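Long-range contact in Acarbose/maltose binding protein GacH (Streptomyces glaucescens, PDB 3K01), which binds acarbose and an acarbose homolog, and probably maltose, as the extracellular solute receptor of an ABC transporter: residues E91-A96 / V364-I369. Residues are numbered along the deposited sequence; the frame is centred on the assembly and turned at random.
Sequences EVAWVA and VERPWI
Trp-368, Arg-366 and Ala-96 bury the most surface where the loop 364-369, following strand 363-364, packs against the first turns of helix 92-100 in this periplasmic-binding-protein fold. The indole of Trp-368 brings its benzene rim to the helix start: CZ3 lies 4.0 Å from Val-92 CB and 3.7 Å from Val-92 O. Its other end is held by NE1, which donates to Glu-365 OE1 (2.9 Å) nearly within the ring plane but from above the carboxylate. Arg-366, its chain bent at chi2 (-83°), turns across to the start of the helix so that one guanidinium face lies against Val-92 CG2, while NH1 approaches Ala-93 CB. NE donates to the backbone carbonyl of Gln-295 on strand 293-302. In one of two conformers of Glu-91, Arg-366 NH2 and Glu-91 OE2 form a long salt bridge (3.5 Å), with carboxylate and guanidinium planes 50° apart. Glu-91 is also the N-cap: in that conformer its OE1 accepts from Ala-93 N while OE2 faces the arginine. Farther along the helix, Ala-96 CB packs 3.5 Å from Ile-369 O, and that same carbonyl receives a water hydrogen bond (2.8 Å) from the molecule that also donates to Ala-93 O.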
loop_
_atom_site.group_PDB
_atom_site.type_symbol
_atom_site.label_atom_id
_atom_site.label_comp_id
_atom_site.label_asym_id
_atom_site.label_seq_id
_atom_site.Cartn_x
_atom_site.Cartn_y
_atom_site.Cartn_z
ATOM N N GLU A 91 -1.265 -9.945 0.484
ATOM C CA GLU A 91 -1.278 -8.504 0.312
ATOM C C GLU A 91 -2.627 -8.003 0.824
ATOM O O GLU A 91 -3.586 -8.771 0.881
ATOM C CB GLU A 91 -1.069 -8.177 -1.157
ATOM C CG GLU A 91 -0.551 -6.785 -1.425
ATOM C CD GLU A 91 -1.636 -5.819 -1.871
ATOM O OE1 GLU A 91 -2.777 -6.245 -2.196
ATOM O OE2 GLU A 91 -1.340 -4.608 -1.924
ATOM N N VAL A 92 -2.723 -6.733 1.218
ATOM C CA VAL A 92 -3.969 -6.269 1.818
ATOM C C VAL A 92 -5.215 -6.576 0.964
ATOM O O VAL A 92 -6.253 -6.966 1.506
ATOM C CB VAL A 92 -3.943 -4.788 2.221
ATOM C CG1 VAL A 92 -2.985 -4.543 3.402
ATOM C CG2 VAL A 92 -3.626 -3.841 1.041
ATOM N N ALA A 93 -5.135 -6.400 -0.351
ATOM C CA ALA A 93 -6.286 -6.672 -1.237
ATOM C C ALA A 93 -6.519 -8.171 -1.406
ATOM O O ALA A 93 -7.622 -8.607 -1.764
ATOM C CB ALA A 93 -6.086 -6.032 -2.615
ATOM N N TRP A 94 -5.491 -8.981 -1.166
ATOM C CA TRP A 94 -5.615 -10.422 -1.388
ATOM C C TRP A 94 -6.453 -11.082 -0.297
ATOM O O TRP A 94 -6.935 -12.195 -0.518
ATOM C CB TRP A 94 -4.266 -11.123 -1.460
ATOM C CG TRP A 94 -3.377 -10.736 -2.595
ATOM C CD1 TRP A 94 -3.600 -9.777 -3.547
ATOM C CD2 TRP A 94 -2.069 -11.256 -2.820
ATOM N NE1 TRP A 94 -2.495 -9.700 -4.373
ATOM C CE2 TRP A 94 -1.548 -10.602 -3.951
ATOM C CE3 TRP A 94 -1.286 -12.228 -2.176
ATOM C CZ2 TRP A 94 -0.258 -10.868 -4.441
ATOM C CZ3 TRP A 94 -0.010 -12.504 -2.673
ATOM C CH2 TRP A 94 0.477 -11.825 -3.800
ATOM N N VAL A 95 -6.614 -10.455 0.868
ATOM C CA VAL A 95 -7.442 -11.061 1.906
ATOM C C VAL A 95 -8.851 -11.286 1.380
ATOM O O VAL A 95 -9.344 -12.420 1.433
ATOM C CB VAL A 95 -7.450 -10.218 3.182
ATOM C CG1 VAL A 95 -8.375 -10.861 4.233
ATOM C CG2 VAL A 95 -6.041 -10.098 3.731
ATOM N N ALA A 96 -9.497 -10.247 0.870
ATOM C CA ALA A 96 -10.850 -10.405 0.341
ATOM C C ALA A 96 -10.852 -11.259 -0.922
ATOM O O ALA A 96 -11.792 -12.031 -1.135
ATOM C CB ALA A 96 -11.470 -9.073 0.069
ATOM N N VAL A 364 -5.778 5.592 3.584
ATOM C CA VAL A 364 -7.215 5.382 3.433
ATOM C C VAL A 364 -7.406 3.928 3.058
ATOM O O VAL A 364 -6.718 3.411 2.193
ATOM C CB VAL A 364 -7.790 6.312 2.310
ATOM C CG1 VAL A 364 -9.275 6.001 2.029
ATOM C CG2 VAL A 364 -7.615 7.768 2.683
ATOM N N GLU A 365 -8.379 3.283 3.702
ATOM C CA GLU A 365 -8.639 1.892 3.435
ATOM C C GLU A 365 -9.057 1.654 1.991
ATOM O O GLU A 365 -9.739 2.495 1.387
ATOM C CB GLU A 365 -9.778 1.411 4.327
ATOM C CG GLU A 365 -9.449 1.353 5.814
ATOM C CD GLU A 365 -10.640 0.943 6.669
ATOM O OE1 GLU A 365 -11.478 0.166 6.185
ATOM O OE2 GLU A 365 -10.722 1.396 7.841
ATOM N N ARG A 366 -8.676 0.511 1.458
ATOM C CA ARG A 366 -9.252 0.012 0.208
ATOM C C ARG A 366 -10.693 -0.424 0.476
ATOM O O ARG A 366 -11.067 -0.656 1.623
ATOM C CB ARG A 366 -8.526 -1.261 -0.241
ATOM C CG ARG A 366 -7.041 -1.164 -0.352
ATOM C CD ARG A 366 -6.555 -0.564 -1.656
ATOM N NE ARG A 366 -5.113 -0.735 -1.685
ATOM C CZ ARG A 366 -4.421 -1.643 -2.371
ATOM N NH1 ARG A 366 -4.981 -2.454 -3.274
ATOM N NH2 ARG A 366 -3.103 -1.643 -2.236
ATOM N N PRO A 367 -11.494 -0.600 -0.596
ATOM C CA PRO A 367 -12.723 -1.357 -0.407
ATOM C C PRO A 367 -12.339 -2.830 -0.249
ATOM O O PRO A 367 -11.676 -3.410 -1.107
ATOM C CB PRO A 367 -13.510 -1.114 -1.713
ATOM C CG PRO A 367 -12.496 -0.728 -2.698
ATOM C CD PRO A 367 -11.295 -0.155 -1.992
ATOM N N TRP A 368 -12.793 -3.435 0.847
ATOM C CA TRP A 368 -12.346 -4.778 1.190
ATOM C C TRP A 368 -13.270 -5.819 0.574
ATOM O O TRP A 368 -13.957 -6.578 1.274
ATOM C CB TRP A 368 -12.240 -4.932 2.710
ATOM C CG TRP A 368 -11.375 -3.886 3.335
ATOM C CD1 TRP A 368 -11.768 -2.971 4.265
ATOM C CD2 TRP A 368 -9.983 -3.621 3.056
ATOM N NE1 TRP A 368 -10.705 -2.153 4.601
ATOM C CE2 TRP A 368 -9.606 -2.534 3.889
ATOM C CE3 TRP A 368 -9.029 -4.193 2.217
ATOM C CZ2 TRP A 368 -8.329 -1.994 3.877
ATOM C CZ3 TRP A 368 -7.753 -3.667 2.220
ATOM C CH2 TRP A 368 -7.416 -2.568 3.061
ATOM N N ILE A 369 -13.279 -5.835 -0.752
ATOM C CA ILE A 369 -14.227 -6.651 -1.524
ATOM C C ILE A 369 -13.462 -7.544 -2.491
ATOM O O ILE A 369 -12.294 -7.280 -2.814
ATOM C CB ILE A 369 -15.280 -5.783 -2.261
ATOM C CG1 ILE A 369 -14.620 -4.884 -3.316
ATOM C CG2 ILE A 369 -16.080 -4.947 -1.264
ATOM C CD1 ILE A 369 -15.643 -4.120 -4.171
HETATM O O HOH W 1 -9.551 -6.979 -2.673
#